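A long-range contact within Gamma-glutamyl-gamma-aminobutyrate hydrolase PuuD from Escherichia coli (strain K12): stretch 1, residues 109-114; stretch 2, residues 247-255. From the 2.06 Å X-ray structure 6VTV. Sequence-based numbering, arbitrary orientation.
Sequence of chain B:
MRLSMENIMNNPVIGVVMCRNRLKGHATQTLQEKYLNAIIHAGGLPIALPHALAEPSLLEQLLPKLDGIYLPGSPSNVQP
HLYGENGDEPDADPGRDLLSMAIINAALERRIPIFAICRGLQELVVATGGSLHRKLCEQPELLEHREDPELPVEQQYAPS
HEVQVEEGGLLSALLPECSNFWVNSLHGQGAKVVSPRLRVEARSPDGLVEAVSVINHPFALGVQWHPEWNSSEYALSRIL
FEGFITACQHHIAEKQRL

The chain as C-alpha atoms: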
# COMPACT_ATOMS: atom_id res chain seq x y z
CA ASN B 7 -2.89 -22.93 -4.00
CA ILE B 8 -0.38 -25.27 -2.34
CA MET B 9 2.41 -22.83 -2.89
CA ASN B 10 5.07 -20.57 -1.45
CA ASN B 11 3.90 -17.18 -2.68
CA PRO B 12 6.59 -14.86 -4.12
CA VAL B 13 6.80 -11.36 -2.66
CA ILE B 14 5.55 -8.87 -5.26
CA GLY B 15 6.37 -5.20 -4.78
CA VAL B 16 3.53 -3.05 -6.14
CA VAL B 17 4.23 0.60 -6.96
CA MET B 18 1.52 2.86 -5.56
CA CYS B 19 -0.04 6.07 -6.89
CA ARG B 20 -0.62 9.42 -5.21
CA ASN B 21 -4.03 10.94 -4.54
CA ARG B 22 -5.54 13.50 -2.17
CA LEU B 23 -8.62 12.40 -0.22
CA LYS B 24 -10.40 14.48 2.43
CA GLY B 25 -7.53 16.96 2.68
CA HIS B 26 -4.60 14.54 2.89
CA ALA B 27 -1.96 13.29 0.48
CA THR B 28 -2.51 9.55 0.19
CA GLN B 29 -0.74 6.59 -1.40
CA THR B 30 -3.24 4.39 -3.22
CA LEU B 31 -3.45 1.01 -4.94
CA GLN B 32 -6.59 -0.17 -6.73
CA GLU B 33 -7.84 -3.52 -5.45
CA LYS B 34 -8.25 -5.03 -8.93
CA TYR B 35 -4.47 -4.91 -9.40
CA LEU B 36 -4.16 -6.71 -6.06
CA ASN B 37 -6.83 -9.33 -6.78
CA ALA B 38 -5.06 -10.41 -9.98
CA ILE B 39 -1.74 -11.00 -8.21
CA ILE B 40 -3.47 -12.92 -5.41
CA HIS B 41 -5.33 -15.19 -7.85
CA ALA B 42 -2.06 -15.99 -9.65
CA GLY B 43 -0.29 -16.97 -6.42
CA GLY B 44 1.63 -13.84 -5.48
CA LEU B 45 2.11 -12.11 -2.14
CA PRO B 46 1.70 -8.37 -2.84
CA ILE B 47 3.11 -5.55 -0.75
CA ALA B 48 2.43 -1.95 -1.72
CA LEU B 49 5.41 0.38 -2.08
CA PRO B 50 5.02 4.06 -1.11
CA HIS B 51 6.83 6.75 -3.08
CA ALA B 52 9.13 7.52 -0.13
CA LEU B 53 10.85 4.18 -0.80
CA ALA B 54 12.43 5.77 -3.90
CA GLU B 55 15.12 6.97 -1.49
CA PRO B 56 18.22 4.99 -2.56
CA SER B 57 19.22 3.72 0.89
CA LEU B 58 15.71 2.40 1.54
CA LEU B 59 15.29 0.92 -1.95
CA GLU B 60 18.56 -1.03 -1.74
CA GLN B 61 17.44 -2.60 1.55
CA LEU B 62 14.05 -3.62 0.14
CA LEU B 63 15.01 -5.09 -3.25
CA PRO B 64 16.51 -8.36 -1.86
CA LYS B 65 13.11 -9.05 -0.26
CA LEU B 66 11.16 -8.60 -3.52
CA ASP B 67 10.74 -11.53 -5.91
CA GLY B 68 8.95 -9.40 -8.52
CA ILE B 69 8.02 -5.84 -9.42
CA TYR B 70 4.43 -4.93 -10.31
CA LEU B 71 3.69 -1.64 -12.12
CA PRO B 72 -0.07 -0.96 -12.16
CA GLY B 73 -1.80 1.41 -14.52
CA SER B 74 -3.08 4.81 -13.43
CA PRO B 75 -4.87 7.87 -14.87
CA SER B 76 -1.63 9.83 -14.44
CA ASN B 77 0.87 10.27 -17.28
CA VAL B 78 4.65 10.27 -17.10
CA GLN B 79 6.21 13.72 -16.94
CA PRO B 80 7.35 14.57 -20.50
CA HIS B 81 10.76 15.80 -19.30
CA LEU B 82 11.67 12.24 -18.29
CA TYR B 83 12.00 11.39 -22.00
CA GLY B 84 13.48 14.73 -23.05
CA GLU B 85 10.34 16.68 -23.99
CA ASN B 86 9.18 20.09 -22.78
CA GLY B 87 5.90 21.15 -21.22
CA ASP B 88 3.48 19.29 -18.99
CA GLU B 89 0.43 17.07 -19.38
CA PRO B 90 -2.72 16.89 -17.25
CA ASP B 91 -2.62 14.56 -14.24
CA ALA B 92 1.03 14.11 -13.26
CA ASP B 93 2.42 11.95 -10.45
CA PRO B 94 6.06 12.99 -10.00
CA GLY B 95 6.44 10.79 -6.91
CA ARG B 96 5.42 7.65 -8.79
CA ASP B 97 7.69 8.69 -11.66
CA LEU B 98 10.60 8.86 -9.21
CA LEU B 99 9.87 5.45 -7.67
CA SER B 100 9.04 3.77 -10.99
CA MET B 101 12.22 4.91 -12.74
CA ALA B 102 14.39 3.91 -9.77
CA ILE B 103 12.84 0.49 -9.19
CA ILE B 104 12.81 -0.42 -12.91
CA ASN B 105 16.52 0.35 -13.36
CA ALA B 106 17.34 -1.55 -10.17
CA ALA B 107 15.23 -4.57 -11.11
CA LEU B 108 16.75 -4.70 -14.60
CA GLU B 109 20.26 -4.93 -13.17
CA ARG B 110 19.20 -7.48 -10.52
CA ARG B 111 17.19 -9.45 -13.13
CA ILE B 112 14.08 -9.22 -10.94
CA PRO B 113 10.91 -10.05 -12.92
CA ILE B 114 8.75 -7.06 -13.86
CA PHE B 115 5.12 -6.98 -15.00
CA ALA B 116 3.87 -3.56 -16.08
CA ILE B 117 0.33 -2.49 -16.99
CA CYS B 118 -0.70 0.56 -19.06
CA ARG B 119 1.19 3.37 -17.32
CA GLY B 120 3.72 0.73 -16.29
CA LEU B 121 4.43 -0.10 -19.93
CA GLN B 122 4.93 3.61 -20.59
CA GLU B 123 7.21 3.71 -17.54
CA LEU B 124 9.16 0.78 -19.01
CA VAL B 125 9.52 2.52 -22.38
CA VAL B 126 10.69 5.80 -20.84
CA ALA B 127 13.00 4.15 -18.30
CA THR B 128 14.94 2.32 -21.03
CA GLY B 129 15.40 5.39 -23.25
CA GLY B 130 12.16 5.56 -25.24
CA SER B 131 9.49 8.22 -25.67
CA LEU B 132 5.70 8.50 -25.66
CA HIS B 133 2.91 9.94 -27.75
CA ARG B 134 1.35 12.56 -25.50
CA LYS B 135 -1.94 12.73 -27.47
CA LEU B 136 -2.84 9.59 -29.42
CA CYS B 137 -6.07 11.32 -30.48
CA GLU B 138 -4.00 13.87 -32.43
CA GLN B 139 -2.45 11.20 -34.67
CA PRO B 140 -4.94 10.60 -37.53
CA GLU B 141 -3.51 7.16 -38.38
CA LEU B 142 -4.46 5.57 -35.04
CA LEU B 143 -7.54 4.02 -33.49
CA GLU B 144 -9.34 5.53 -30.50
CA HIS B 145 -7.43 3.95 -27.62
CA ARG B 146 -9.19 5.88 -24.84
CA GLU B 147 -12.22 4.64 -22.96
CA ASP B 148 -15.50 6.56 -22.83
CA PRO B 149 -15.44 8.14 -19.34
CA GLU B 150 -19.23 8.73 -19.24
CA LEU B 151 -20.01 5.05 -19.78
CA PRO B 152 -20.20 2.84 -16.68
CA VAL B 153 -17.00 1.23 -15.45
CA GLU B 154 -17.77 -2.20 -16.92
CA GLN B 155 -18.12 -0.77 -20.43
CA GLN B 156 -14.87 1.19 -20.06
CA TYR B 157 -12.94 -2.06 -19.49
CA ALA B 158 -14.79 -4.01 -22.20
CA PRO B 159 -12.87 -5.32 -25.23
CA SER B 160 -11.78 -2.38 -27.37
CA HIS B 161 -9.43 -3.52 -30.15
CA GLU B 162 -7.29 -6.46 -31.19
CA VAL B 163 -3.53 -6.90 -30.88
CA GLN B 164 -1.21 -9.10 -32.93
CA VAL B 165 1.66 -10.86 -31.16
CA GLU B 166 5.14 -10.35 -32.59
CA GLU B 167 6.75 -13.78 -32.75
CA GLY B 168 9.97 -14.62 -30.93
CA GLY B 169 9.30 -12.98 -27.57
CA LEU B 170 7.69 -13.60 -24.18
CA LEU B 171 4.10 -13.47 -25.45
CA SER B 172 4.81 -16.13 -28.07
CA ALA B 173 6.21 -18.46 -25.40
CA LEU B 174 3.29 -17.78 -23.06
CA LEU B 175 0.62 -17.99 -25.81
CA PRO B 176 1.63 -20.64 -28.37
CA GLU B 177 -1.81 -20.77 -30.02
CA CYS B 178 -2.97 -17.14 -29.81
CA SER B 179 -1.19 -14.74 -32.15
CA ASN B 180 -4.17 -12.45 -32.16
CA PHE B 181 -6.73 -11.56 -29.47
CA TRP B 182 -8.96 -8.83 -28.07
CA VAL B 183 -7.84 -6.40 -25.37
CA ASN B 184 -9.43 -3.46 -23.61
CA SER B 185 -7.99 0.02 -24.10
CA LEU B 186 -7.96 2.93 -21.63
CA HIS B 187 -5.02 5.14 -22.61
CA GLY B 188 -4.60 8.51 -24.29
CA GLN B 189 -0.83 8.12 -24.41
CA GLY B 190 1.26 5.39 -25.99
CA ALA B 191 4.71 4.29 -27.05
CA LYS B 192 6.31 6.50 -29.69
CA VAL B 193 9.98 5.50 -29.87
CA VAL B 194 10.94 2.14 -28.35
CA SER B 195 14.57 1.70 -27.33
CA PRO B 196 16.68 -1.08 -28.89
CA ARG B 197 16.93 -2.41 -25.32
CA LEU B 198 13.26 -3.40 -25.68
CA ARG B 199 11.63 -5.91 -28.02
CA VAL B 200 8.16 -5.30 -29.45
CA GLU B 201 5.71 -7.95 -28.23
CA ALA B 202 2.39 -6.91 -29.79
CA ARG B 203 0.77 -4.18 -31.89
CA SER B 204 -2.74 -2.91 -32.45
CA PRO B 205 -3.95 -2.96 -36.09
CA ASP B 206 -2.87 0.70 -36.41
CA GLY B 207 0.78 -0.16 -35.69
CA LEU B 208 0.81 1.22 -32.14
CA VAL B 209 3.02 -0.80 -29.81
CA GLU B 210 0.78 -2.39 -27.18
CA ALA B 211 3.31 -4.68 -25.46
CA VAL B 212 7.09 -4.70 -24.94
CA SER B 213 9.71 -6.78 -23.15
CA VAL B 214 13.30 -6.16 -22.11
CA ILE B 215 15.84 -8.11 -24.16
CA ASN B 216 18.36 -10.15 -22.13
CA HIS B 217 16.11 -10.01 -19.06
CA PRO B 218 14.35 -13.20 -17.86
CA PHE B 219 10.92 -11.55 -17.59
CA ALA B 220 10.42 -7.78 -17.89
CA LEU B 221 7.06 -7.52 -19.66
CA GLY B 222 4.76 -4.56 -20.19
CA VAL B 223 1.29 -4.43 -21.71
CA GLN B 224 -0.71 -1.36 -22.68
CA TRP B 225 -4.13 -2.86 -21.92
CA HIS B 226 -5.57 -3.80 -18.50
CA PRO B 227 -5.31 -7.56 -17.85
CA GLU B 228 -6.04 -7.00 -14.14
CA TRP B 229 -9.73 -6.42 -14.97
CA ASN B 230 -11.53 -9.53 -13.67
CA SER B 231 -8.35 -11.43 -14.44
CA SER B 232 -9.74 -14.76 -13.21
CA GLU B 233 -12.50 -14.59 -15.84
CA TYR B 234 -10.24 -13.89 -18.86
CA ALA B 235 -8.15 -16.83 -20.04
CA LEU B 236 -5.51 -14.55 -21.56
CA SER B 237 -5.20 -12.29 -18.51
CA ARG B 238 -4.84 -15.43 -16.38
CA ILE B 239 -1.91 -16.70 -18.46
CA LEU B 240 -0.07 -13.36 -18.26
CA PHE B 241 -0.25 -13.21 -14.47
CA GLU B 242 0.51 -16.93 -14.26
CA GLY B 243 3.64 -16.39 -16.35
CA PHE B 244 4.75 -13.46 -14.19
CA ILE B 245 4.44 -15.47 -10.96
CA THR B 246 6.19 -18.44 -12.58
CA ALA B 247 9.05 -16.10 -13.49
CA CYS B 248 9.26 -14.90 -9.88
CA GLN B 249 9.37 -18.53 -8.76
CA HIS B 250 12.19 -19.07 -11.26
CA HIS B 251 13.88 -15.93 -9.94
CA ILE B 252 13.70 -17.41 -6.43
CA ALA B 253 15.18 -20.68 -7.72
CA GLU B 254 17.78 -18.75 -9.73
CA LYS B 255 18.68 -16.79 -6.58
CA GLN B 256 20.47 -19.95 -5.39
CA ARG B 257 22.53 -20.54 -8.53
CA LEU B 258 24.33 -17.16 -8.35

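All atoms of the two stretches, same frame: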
# COMPACT_ATOMS: atom_id res chain seq x y z
N GLU B 109 18.91 -4.49 -13.49
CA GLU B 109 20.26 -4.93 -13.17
C GLU B 109 20.26 -6.19 -12.31
O GLU B 109 21.11 -7.07 -12.50
CB GLU B 109 21.02 -3.81 -12.46
CG GLU B 109 22.36 -4.25 -11.90
CD GLU B 109 23.15 -3.09 -11.34
OE1 GLU B 109 23.13 -2.00 -11.95
OE2 GLU B 109 23.80 -3.27 -10.29
N ARG B 110 19.31 -6.31 -11.38
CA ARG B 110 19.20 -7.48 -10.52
C ARG B 110 18.42 -8.62 -11.17
O ARG B 110 18.26 -9.67 -10.54
CB ARG B 110 18.54 -7.10 -9.20
CG ARG B 110 19.23 -5.96 -8.47
CD ARG B 110 18.67 -5.76 -7.07
NE ARG B 110 19.42 -4.75 -6.34
CZ ARG B 110 19.77 -4.87 -5.06
NH1 ARG B 110 19.45 -5.96 -4.38
NH2 ARG B 110 20.45 -3.90 -4.47
N ARG B 111 17.94 -8.43 -12.41
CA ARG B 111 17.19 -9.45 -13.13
C ARG B 111 15.95 -9.90 -12.35
O ARG B 111 15.56 -11.07 -12.38
CB ARG B 111 18.08 -10.65 -13.50
CG ARG B 111 19.45 -10.22 -14.01
CD ARG B 111 20.14 -11.29 -14.86
NE ARG B 111 19.65 -12.64 -14.60
CZ ARG B 111 19.30 -13.50 -15.54
NH1 ARG B 111 19.39 -13.16 -16.82
NH2 ARG B 111 18.87 -14.71 -15.22
N ILE B 112 15.34 -8.96 -11.65
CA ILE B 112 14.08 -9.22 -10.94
C ILE B 112 12.93 -9.13 -11.94
O ILE B 112 12.88 -8.17 -12.72
CB ILE B 112 13.89 -8.23 -9.79
CG1 ILE B 112 15.06 -8.33 -8.81
CG2 ILE B 112 12.57 -8.48 -9.09
CD1 ILE B 112 15.05 -7.23 -7.76
N PRO B 113 12.02 -10.10 -11.96
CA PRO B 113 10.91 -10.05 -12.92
C PRO B 113 10.05 -8.80 -12.73
O PRO B 113 9.81 -8.35 -11.61
CB PRO B 113 10.12 -11.33 -12.62
CG PRO B 113 11.12 -12.25 -12.01
CD PRO B 113 12.04 -11.37 -11.21
N ILE B 114 9.60 -8.25 -13.85
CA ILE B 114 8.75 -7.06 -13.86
C ILE B 114 7.53 -7.34 -14.72
O ILE B 114 7.64 -7.90 -15.82
CB ILE B 114 9.50 -5.82 -14.40
CG1 ILE B 114 10.82 -5.61 -13.66
CG2 ILE B 114 8.63 -4.58 -14.29
CD1 ILE B 114 11.67 -4.51 -14.24
N ALA B 247 7.74 -16.72 -13.35
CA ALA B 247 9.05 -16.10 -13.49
C ALA B 247 9.63 -15.72 -12.13
O ALA B 247 10.84 -15.88 -11.90
CB ALA B 247 8.95 -14.87 -14.39
N CYS B 248 8.79 -15.22 -11.23
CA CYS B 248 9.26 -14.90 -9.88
C CYS B 248 9.68 -16.16 -9.14
O CYS B 248 10.69 -16.15 -8.41
CB CYS B 248 8.18 -14.14 -9.12
SG CYS B 248 7.60 -12.65 -9.96
N GLN B 249 8.94 -17.25 -9.31
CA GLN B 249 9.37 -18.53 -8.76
C GLN B 249 10.72 -18.94 -9.33
O GLN B 249 11.60 -19.40 -8.60
CB GLN B 249 8.33 -19.61 -9.05
CG GLN B 249 7.06 -19.49 -8.24
CD GLN B 249 6.02 -20.51 -8.66
OE1 GLN B 249 5.43 -20.41 -9.73
NE2 GLN B 249 5.80 -21.51 -7.81
N HIS B 250 10.90 -18.78 -10.65
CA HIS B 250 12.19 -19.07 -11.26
C HIS B 250 13.27 -18.14 -10.73
O HIS B 250 14.41 -18.56 -10.51
CB HIS B 250 12.07 -18.96 -12.78
CG HIS B 250 13.23 -19.56 -13.52
ND1 HIS B 250 13.61 -20.87 -13.36
CD2 HIS B 250 14.07 -19.03 -14.44
CE1 HIS B 250 14.65 -21.12 -14.14
NE2 HIS B 250 14.95 -20.02 -14.80
N HIS B 251 12.92 -16.87 -10.51
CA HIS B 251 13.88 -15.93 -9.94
C HIS B 251 14.30 -16.36 -8.54
O HIS B 251 15.47 -16.21 -8.16
CB HIS B 251 13.29 -14.52 -9.91
CG HIS B 251 14.13 -13.52 -9.18
ND1 HIS B 251 15.44 -13.26 -9.52
CD2 HIS B 251 13.85 -12.72 -8.13
CE1 HIS B 251 15.93 -12.34 -8.71
NE2 HIS B 251 14.98 -11.99 -7.86
N ILE B 252 13.37 -16.89 -7.75
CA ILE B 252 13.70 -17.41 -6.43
C ILE B 252 14.64 -18.61 -6.56
O ILE B 252 15.64 -18.73 -5.85
CB ILE B 252 12.43 -17.78 -5.65
CG1 ILE B 252 11.61 -16.52 -5.34
CG2 ILE B 252 12.77 -18.53 -4.37
CD1 ILE B 252 10.28 -16.80 -4.69
N ALA B 253 14.31 -19.52 -7.49
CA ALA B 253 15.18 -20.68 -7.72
C ALA B 253 16.53 -20.25 -8.29
O ALA B 253 17.57 -20.80 -7.93
CB ALA B 253 14.49 -21.67 -8.65
N GLU B 254 16.53 -19.25 -9.18
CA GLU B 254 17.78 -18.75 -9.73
C GLU B 254 18.61 -18.03 -8.69
O GLU B 254 19.84 -17.97 -8.81
CB GLU B 254 17.51 -17.83 -10.92
CG GLU B 254 17.10 -18.54 -12.19
CD GLU B 254 18.26 -19.26 -12.86
OE1 GLU B 254 19.26 -18.59 -13.19
OE2 GLU B 254 18.17 -20.49 -13.05
N LYS B 255 17.97 -17.48 -7.65
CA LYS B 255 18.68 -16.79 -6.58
C LYS B 255 19.53 -17.72 -5.73
O LYS B 255 20.14 -17.26 -4.75
CB LYS B 255 17.69 -16.04 -5.69
CG LYS B 255 17.74 -14.54 -5.90
CD LYS B 255 17.00 -13.79 -4.80
CE LYS B 255 15.50 -14.00 -4.90
NZ LYS B 255 14.76 -12.86 -4.27
O HOH W 1 16.33 -13.51 -12.12

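What packs the two stretches together? Pro113 leads, with more surface covered than any other residue and His251 close behind; the proline ring packs on the helix of stretch 2. Its CB lies 4.1 Å from Ala247 CB and 3.9 Å from Cys248 SG, and its CG sits 3.6 Å from Ala247 O. The compact ring suits this buried place: it fills the space beside the helix without polar side-chain atoms that would need partners. The single methyl group of Ala247 meets the proline ring, and the backbones run close here: Pro113 CA and Cys248 CA are 6.0 Å apart.

How does His251 fit against the loop? One turn on from Ala247, it extends with chi1 t so that its ring lies along the backbone of stretch 1. Ile112 CA stands over one face, 4.3 Å from the ring centroid and 11° off the normal, a CH-pi contact. Pro113 CD approaches His251 CG at 3.6 Å, and Ile112 CG1 comes within 3.8 Å of His251 NE2. A flat aromatic ring can offer its face to a CH group, here Ile112 CA, while ND1 at its rim stays free for a water.

Does any hydrogen bond cross directly? None does; a water serves instead. Arg111 O and His251 ND1 are 3.6 Å apart, and water 1 joins them, donating to Arg111 O at 2.6 Å and hydrogen-bonding to His251 ND1 at 2.8 Å. Arg111 has positive phi as the chain leaves the preceding helix.

What do the charged side chains add? The CA-to-CB bond of Arg111 points sideways, but the end of the side chain comes nearer to stretch 2, beside Glu254. Arg111 NH2 and Glu254 OE1 are 4.4 Å apart, beyond a salt bridge, so their opposite charges can attract only loosely. Long, flexible side chains suit this outer position, whereas Pro113 and Ile112 remain buried. The whole contact covers a modest 260 Å², summed over both sides.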